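Local coordinates for AT-less polyketide synthase (Streptomyces platensis subsp. rosaceus, PDB 4TKT), which forms a ketosynthase domain of an AT-less type I polyketide synthase for isomigrastatin and probably catalyses the condensation that extends the growing polyketide chain, at residues A[54-59]-A[231-236]; A[573-578]-A[585-590]. All blocks are in the same frame, centred on the assembly; numbering follows the deposited sequence.

Contact 1. Residues A[54-59]-A[231-236]; sequences ARRGVP and ASSDGR
Arg56 and Ser233, the residues that meet most closely here, each occupy the second position of a beta turn: a type II turn runs from Arg55 to Val58 and a type I turn from Ser232 to Gly235. Gly57 suits the third position of the first turn because its positive phi (74°) is easy for a residue without a side chain. The two loops touch chiefly through the arm of Arg56. Its CG lies beside the backbone N and opposite the carbonyl carbon (chi1 -78°), and from CG to NE the chain is extended, so the guanidinium reaches the other loop. Arg56 NH2 stops 3.1 Å from Ser233 OG, which sits near the guanidinium plane, and 3.6 Å from Ala231 O, which approaches obliquely. The charge is answered by Asp245, whose OD2 takes a salt bridge from Arg56 NH2 and is also hydrogen-bonded to Ser233 OG, while Arg56 NH1 bonds Gln229 OE1. A leucine in its place would probably leave Asp245 without this cationic partner and Gln229 without this donor. Ser232 OG, at the start of the second turn, donates over 2.9 Å to Arg236 O, just past its end, and so ties the two ends together. Long arginine and short serine thus suit a thin polar junction of two beta turns, joining peripheral loops of the N-terminal half of a thiolase-fold ketosynthase.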
ATOM      1  N   ALA A  54      -4.636  34.371  -1.920  1.00 47.57           N
ATOM      2  CA  ALA A  54      -3.370  34.189  -2.628  1.00 45.19           C
ATOM      3  C   ALA A  54      -2.190  34.858  -1.923  1.00 45.20           C
ATOM      4  O   ALA A  54      -1.038  34.484  -2.141  1.00 46.64           O
ATOM      5  CB  ALA A  54      -3.489  34.707  -4.050  1.00 44.65           C
ATOM      6  N   ARG A  55      -2.476  35.842  -1.079  1.00 43.03           N
ATOM      7  CA  ARG A  55      -1.429  36.537  -0.339  1.00 42.98           C
ATOM      8  C   ARG A  55      -0.880  35.673   0.797  1.00 46.34           C
ATOM      9  O   ARG A  55      -1.610  35.295   1.713  1.00 39.68           O
ATOM     10  CB  ARG A  55      -1.957  37.863   0.212  1.00 44.86           C
ATOM     11  CG  ARG A  55      -0.906  38.699   0.919  1.00 61.04           C
ATOM     12  CD  ARG A  55      -1.490  39.996   1.462  1.00 68.06           C
ATOM     13  NE  ARG A  55      -2.009  40.860   0.405  1.00 69.28           N
ATOM     14  CZ  ARG A  55      -1.281  41.759  -0.249  1.00 66.11           C
ATOM     15  NH1 ARG A  55       0.004  41.912   0.040  1.00 63.12           N
ATOM     16  NH2 ARG A  55      -1.836  42.503  -1.196  1.00 68.31           N
ATOM     17  N   ARG A  56       0.412  35.365   0.726  1.00 39.74           N
ATOM     18  CA  ARG A  56       1.078  34.543   1.732  1.00 37.67           C
ATOM     19  C   ARG A  56       0.955  35.111   3.144  1.00 38.44           C
ATOM     20  O   ARG A  56       1.112  36.314   3.354  1.00 40.65           O
ATOM     21  CB  ARG A  56       2.559  34.387   1.390  1.00 38.72           C
ATOM     22  CG  ARG A  56       2.880  33.375   0.307  1.00 40.98           C
ATOM     23  CD  ARG A  56       4.372  33.405  -0.019  1.00 48.30           C
ATOM     24  NE  ARG A  56       4.779  32.282  -0.857  1.00 61.08           N
ATOM     25  CZ  ARG A  56       5.202  31.111  -0.387  1.00 74.80           C
ATOM     26  NH1 ARG A  56       5.279  30.906   0.921  1.00 82.60           N
ATOM     27  NH2 ARG A  56       5.549  30.144  -1.224  1.00 77.11           N
ATOM     28  N   GLY A  57       0.672  34.236   4.105  1.00 35.88           N
ATOM     29  CA  GLY A  57       0.748  34.584   5.513  1.00 36.96           C
ATOM     30  C   GLY A  57      -0.360  35.462   6.064  1.00 40.39           C
ATOM     31  O   GLY A  57      -0.231  36.009   7.159  1.00 37.27           O
ATOM     32  N   VAL A  58      -1.447  35.605   5.313  1.00 37.96           N
ATOM     33  CA  VAL A  58      -2.621  36.307   5.815  1.00 39.35           C
ATOM     34  C   VAL A  58      -3.259  35.501   6.942  1.00 38.04           C
ATOM     35  O   VAL A  58      -3.521  34.309   6.780  1.00 40.87           O
ATOM     36  CB  VAL A  58      -3.659  36.553   4.707  1.00 46.23           C
ATOM     37  CG1 VAL A  58      -4.957  37.079   5.299  1.00 42.22           C
ATOM     38  CG2 VAL A  58      -3.108  37.519   3.675  1.00 42.58           C
ATOM     39  N   PRO A  59      -3.495  36.145   8.094  1.00 46.55           N
ATOM     40  CA  PRO A  59      -4.088  35.477   9.257  1.00 37.81           C
ATOM     41  C   PRO A  59      -5.479  34.920   8.964  1.00 42.73           C
ATOM     42  O   PRO A  59      -6.332  35.635   8.434  1.00 39.84           O
ATOM     43  CB  PRO A  59      -4.163  36.594  10.303  1.00 39.32           C
ATOM     44  CG  PRO A  59      -3.145  37.587   9.878  1.00 40.32           C
ATOM     45  CD  PRO A  59      -3.157  37.549   8.381  1.00 46.41           C
ATOM     46  N   ALA A 231       3.549  25.628   2.317  1.00 28.41           N
ATOM     47  CA  ALA A 231       2.855  25.307   1.076  1.00 33.86           C
ATOM     48  C   ALA A 231       3.510  25.973  -0.128  1.00 37.90           C
ATOM     49  O   ALA A 231       4.012  27.093  -0.032  1.00 43.98           O
ATOM     50  CB  ALA A 231       1.395  25.713   1.171  1.00 28.27           C
ATOM     51  N   SER A 232       3.506  25.275  -1.261  1.00 35.90           N
ATOM     52  CA  SER A 232       4.011  25.839  -2.509  1.00 38.97           C
ATOM     53  C   SER A 232       2.948  26.707  -3.178  1.00 39.82           C
ATOM     54  O   SER A 232       1.752  26.439  -3.069  1.00 35.03           O
ATOM     55  CB  SER A 232       4.470  24.732  -3.462  1.00 34.89           C
ATOM     56  OG  SER A 232       3.446  23.775  -3.673  1.00 32.05           O
ATOM     57  N   SER A 233       3.393  27.745  -3.876  1.00 40.38           N
ATOM     58  CA  SER A 233       2.485  28.714  -4.478  1.00 40.80           C
ATOM     59  C   SER A 233       1.659  28.145  -5.628  1.00 39.76           C
ATOM     60  O   SER A 233       0.641  28.726  -6.007  1.00 39.43           O
ATOM     61  CB  SER A 233       3.272  29.925  -4.973  1.00 34.52           C
ATOM     62  OG  SER A 233       3.965  30.541  -3.906  1.00 62.88           O
ATOM     63  N   ASP A 234       2.099  27.018  -6.181  1.00 32.57           N
ATOM     64  CA  ASP A 234       1.451  26.438  -7.354  1.00 36.24           C
ATOM     65  C   ASP A 234       0.841  25.068  -7.069  1.00 40.00           C
ATOM     66  O   ASP A 234       0.386  24.383  -7.984  1.00 45.36           O
ATOM     67  CB  ASP A 234       2.448  26.327  -8.508  1.00 37.40           C
ATOM     68  CG  ASP A 234       3.591  25.380  -8.201  1.00 47.72           C
ATOM     69  OD1 ASP A 234       3.851  25.126  -7.006  1.00 54.80           O
ATOM     70  OD2 ASP A 234       4.233  24.895  -9.155  1.00 51.18           O
ATOM     71  N   GLY A 235       0.842  24.672  -5.800  1.00 42.87           N
ATOM     72  CA  GLY A 235       0.250  23.411  -5.389  1.00 43.16           C
ATOM     73  C   GLY A 235       0.910  22.195  -6.005  1.00 42.34           C
ATOM     74  O   GLY A 235       0.253  21.197  -6.292  1.00 44.83           O
ATOM     75  N   ARG A 236       2.219  22.278  -6.205  1.00 41.04           N
ATOM     76  CA  ARG A 236       2.971  21.177  -6.783  1.00 37.47           C
ATOM     77  C   ARG A 236       4.221  20.888  -5.968  1.00 35.70           C
ATOM     78  O   ARG A 236       4.784  21.784  -5.341  1.00 39.51           O
ATOM     79  CB  ARG A 236       3.355  21.490  -8.232  1.00 38.95           C
ATOM     80  CG  ARG A 236       2.178  21.621  -9.186  1.00 39.46           C
ATOM     81  CD  ARG A 236       1.363  20.340  -9.229  1.00 37.89           C
ATOM     82  NE  ARG A 236       0.372  20.338 -10.303  1.00 38.40           N
ATOM     83  CZ  ARG A 236      -0.797  20.969 -10.247  1.00 40.98           C
ATOM     84  NH1 ARG A 236      -1.130  21.673  -9.173  1.00 44.40           N
ATOM     85  NH2 ARG A 236      -1.635  20.902 -11.271  1.00 40.89           N
TER

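Contact 2. Residues A[573-578]-A[585-590]; sequences APLAEA and VDWARL
Leu575, the residue that reaches across to Val585 and Trp587, rides on a helical turn whose shortest hydrogen bond runs from Glu577 N to Ala573 O, 3.0 Å. The motif is a helix, 573-580, followed by a loop that brings Val585 and Trp587 back to it, with a 3-10 turn at 587-589, where Leu590 N donates to Trp587 O at 3.1 Å, three residues back. No hydrogen bond joins the two segments, and apolar side chains do the work. Leucine fits the helix face that looks at the loop, since its branched end serves two partners at once. With CG opposite the backbone N (chi1 -179°), the side chain projects outward to meet Val585 tip to tip: Leu575 CD1 lies 3.7 Å from Val585 CG2. The side chains of Leu575 and Trp587 slide past each other in opposite directions, and Leu575 CD2 approaches Trp587 CZ3 obliquely at 3.9 Å. Beta-branched valine is equally apt, because its two methyls divide the task, CG2 turning to the leucine while CG1 covers the indole. Trp579 packs edge-to-face on the same tryptophan, and Gln501 of helix 493-502 touches it as well, so the large, buried ring packs against both helices. Leu590 CD1 lies in the plane of the indole at its edge, whereas Val585 CG1 sits over the ring centre, 3.5 Å above the plane.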
ATOM      1  N   ALA A 573     -16.854 -32.171  -8.881  1.00 52.94           N
ATOM      2  CA  ALA A 573     -18.205 -31.613  -8.892  1.00 46.80           C
ATOM      3  C   ALA A 573     -18.962 -31.793  -7.568  1.00 45.81           C
ATOM      4  O   ALA A 573     -19.560 -30.833  -7.082  1.00 44.64           O
ATOM      5  CB  ALA A 573     -19.013 -32.205 -10.049  1.00 44.72           C
ATOM      6  N   PRO A 574     -18.949 -33.009  -6.978  1.00 45.07           N
ATOM      7  CA  PRO A 574     -19.683 -33.124  -5.710  1.00 44.93           C
ATOM      8  C   PRO A 574     -19.122 -32.220  -4.619  1.00 44.20           C
ATOM      9  O   PRO A 574     -19.884 -31.692  -3.812  1.00 44.97           O
ATOM     10  CB  PRO A 574     -19.510 -34.599  -5.334  1.00 46.38           C
ATOM     11  CG  PRO A 574     -19.252 -35.287  -6.620  1.00 47.16           C
ATOM     12  CD  PRO A 574     -18.443 -34.320  -7.427  1.00 46.50           C
ATOM     13  N   LEU A 575     -17.807 -32.042  -4.605  1.00 47.49           N
ATOM     14  CA  LEU A 575     -17.167 -31.169  -3.627  1.00 46.13           C
ATOM     15  C   LEU A 575     -17.557 -29.714  -3.857  1.00 42.33           C
ATOM     16  O   LEU A 575     -17.890 -28.995  -2.917  1.00 41.61           O
ATOM     17  CB  LEU A 575     -15.647 -31.323  -3.686  1.00 44.39           C
ATOM     18  CG  LEU A 575     -14.845 -30.479  -2.693  1.00 49.33           C
ATOM     19  CD1 LEU A 575     -15.270 -30.783  -1.267  1.00 49.71           C
ATOM     20  CD2 LEU A 575     -13.354 -30.719  -2.869  1.00 51.63           C
ATOM     21  N   ALA A 576     -17.521 -29.292  -5.116  1.00 45.48           N
ATOM     22  CA  ALA A 576     -17.827 -27.913  -5.475  1.00 47.08           C
ATOM     23  C   ALA A 576     -19.268 -27.553  -5.139  1.00 49.02           C
ATOM     24  O   ALA A 576     -19.543 -26.469  -4.624  1.00 53.35           O
ATOM     25  CB  ALA A 576     -17.557 -27.681  -6.954  1.00 40.88           C
ATOM     26  N   GLU A 577     -20.188 -28.462  -5.435  1.00 49.20           N
ATOM     27  CA  GLU A 577     -21.596 -28.205  -5.176  1.00 43.91           C
ATOM     28  C   GLU A 577     -21.857 -28.168  -3.675  1.00 43.09           C
ATOM     29  O   GLU A 577     -22.592 -27.311  -3.185  1.00 39.55           O
ATOM     30  CB  GLU A 577     -22.471 -29.260  -5.851  1.00 43.16           C
ATOM     31  CG  GLU A 577     -23.953 -28.929  -5.837  1.00 55.43           C
ATOM     32  CD  GLU A 577     -24.759 -29.807  -6.775  1.00 64.59           C
ATOM     33  OE1 GLU A 577     -24.198 -30.790  -7.306  1.00 71.25           O
ATOM     34  OE2 GLU A 577     -25.954 -29.510  -6.985  1.00 65.76           O
ATOM     35  N   ALA A 578     -21.236 -29.095  -2.952  1.00 41.09           N
ATOM     36  CA  ALA A 578     -21.390 -29.172  -1.505  1.00 41.22           C
ATOM     37  C   ALA A 578     -20.841 -27.919  -0.840  1.00 47.37           C
ATOM     38  O   ALA A 578     -21.449 -27.381   0.084  1.00 47.32           O
ATOM     39  CB  ALA A 578     -20.694 -30.406  -0.961  1.00 42.43           C
ATOM     40  N   VAL A 585     -14.632 -26.454   3.601  1.00 50.04           N
ATOM     41  CA  VAL A 585     -13.705 -27.295   2.852  1.00 52.05           C
ATOM     42  C   VAL A 585     -12.257 -26.861   3.059  1.00 53.25           C
ATOM     43  O   VAL A 585     -11.922 -25.688   2.889  1.00 50.33           O
ATOM     44  CB  VAL A 585     -14.022 -27.275   1.340  1.00 48.11           C
ATOM     45  CG1 VAL A 585     -12.917 -27.963   0.549  1.00 42.36           C
ATOM     46  CG2 VAL A 585     -15.370 -27.923   1.066  1.00 47.20           C
ATOM     47  N   ASP A 586     -11.406 -27.813   3.431  1.00 50.80           N
ATOM     48  CA  ASP A 586      -9.977 -27.553   3.551  1.00 46.91           C
ATOM     49  C   ASP A 586      -9.296 -27.815   2.211  1.00 43.94           C
ATOM     50  O   ASP A 586      -8.817 -28.918   1.952  1.00 45.26           O
ATOM     51  CB  ASP A 586      -9.358 -28.418   4.651  1.00 44.86           C
ATOM     52  CG  ASP A 586      -7.935 -28.013   4.984  1.00 64.06           C
ATOM     53  OD1 ASP A 586      -7.604 -26.814   4.852  1.00 60.21           O
ATOM     54  OD2 ASP A 586      -7.145 -28.893   5.380  1.00 69.54           O
ATOM     55  N   TRP A 587      -9.254 -26.785   1.370  1.00 42.89           N
ATOM     56  CA  TRP A 587      -8.817 -26.919  -0.017  1.00 50.01           C
ATOM     57  C   TRP A 587      -7.367 -27.362  -0.178  1.00 52.83           C
ATOM     58  O   TRP A 587      -6.971 -27.826  -1.249  1.00 53.54           O
ATOM     59  CB  TRP A 587      -9.020 -25.597  -0.755  1.00 47.89           C
ATOM     60  CG  TRP A 587     -10.450 -25.207  -0.880  1.00 45.68           C
ATOM     61  CD1 TRP A 587     -11.116 -24.280  -0.135  1.00 45.02           C
ATOM     62  CD2 TRP A 587     -11.402 -25.738  -1.807  1.00 45.13           C
ATOM     63  NE1 TRP A 587     -12.425 -24.198  -0.543  1.00 44.40           N
ATOM     64  CE2 TRP A 587     -12.626 -25.084  -1.568  1.00 45.87           C
ATOM     65  CE3 TRP A 587     -11.336 -26.701  -2.818  1.00 41.86           C
ATOM     66  CZ2 TRP A 587     -13.776 -25.362  -2.302  1.00 50.39           C
ATOM     67  CZ3 TRP A 587     -12.478 -26.978  -3.544  1.00 42.91           C
ATOM     68  CH2 TRP A 587     -13.682 -26.310  -3.283  1.00 48.29           C
ATOM     69  N   ALA A 588      -6.580 -27.214   0.882  1.00 52.30           N
ATOM     70  CA  ALA A 588      -5.173 -27.591   0.844  1.00 52.01           C
ATOM     71  C   ALA A 588      -5.006 -29.077   0.537  1.00 52.54           C
ATOM     72  O   ALA A 588      -4.009 -29.485  -0.059  1.00 54.86           O
ATOM     73  CB  ALA A 588      -4.496 -27.240   2.162  1.00 48.62           C
ATOM     74  N   ARG A 589      -5.992 -29.876   0.936  1.00 54.15           N
ATOM     75  CA  ARG A 589      -5.936 -31.324   0.758  1.00 55.47           C
ATOM     76  C   ARG A 589      -5.881 -31.717  -0.716  1.00 57.97           C
ATOM     77  O   ARG A 589      -5.403 -32.797  -1.060  1.00 66.36           O
ATOM     78  CB  ARG A 589      -7.137 -31.989   1.432  1.00 49.47           C
ATOM     79  N   LEU A 590      -6.368 -30.835  -1.583  1.00 53.73           N
ATOM     80  CA  LEU A 590      -6.341 -31.078  -3.022  1.00 54.38           C
ATOM     81  C   LEU A 590      -4.928 -31.035  -3.588  1.00 63.05           C
ATOM     82  O   LEU A 590      -4.594 -31.776  -4.513  1.00 69.27           O
ATOM     83  CB  LEU A 590      -7.207 -30.053  -3.756  1.00 49.34           C
ATOM     84  CG  LEU A 590      -8.719 -30.254  -3.697  1.00 51.42           C
ATOM     85  CD1 LEU A 590      -9.422 -29.263  -4.604  1.00 47.12           C
ATOM     86  CD2 LEU A 590      -9.060 -31.673  -4.092  1.00 59.57           C
TER

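The two contacts lie far apart, on opposite sides of the chain's centre: their own centres are 61 Å from each other, and their nearest atoms about 47 Å. Each is peripheral, contact 1 centred 30 Å and contact 2 33 Å from the centre of the chain. They follow in series along the sequence but differ in reach. Contact 1 ties together loops 172 residues apart within the ketosynthase, and it relies on charge and polar groups; contact 2 is local and apolar, joining segments only seven residues apart at their closest ends in the C-terminal region. Both are best read as structural packing.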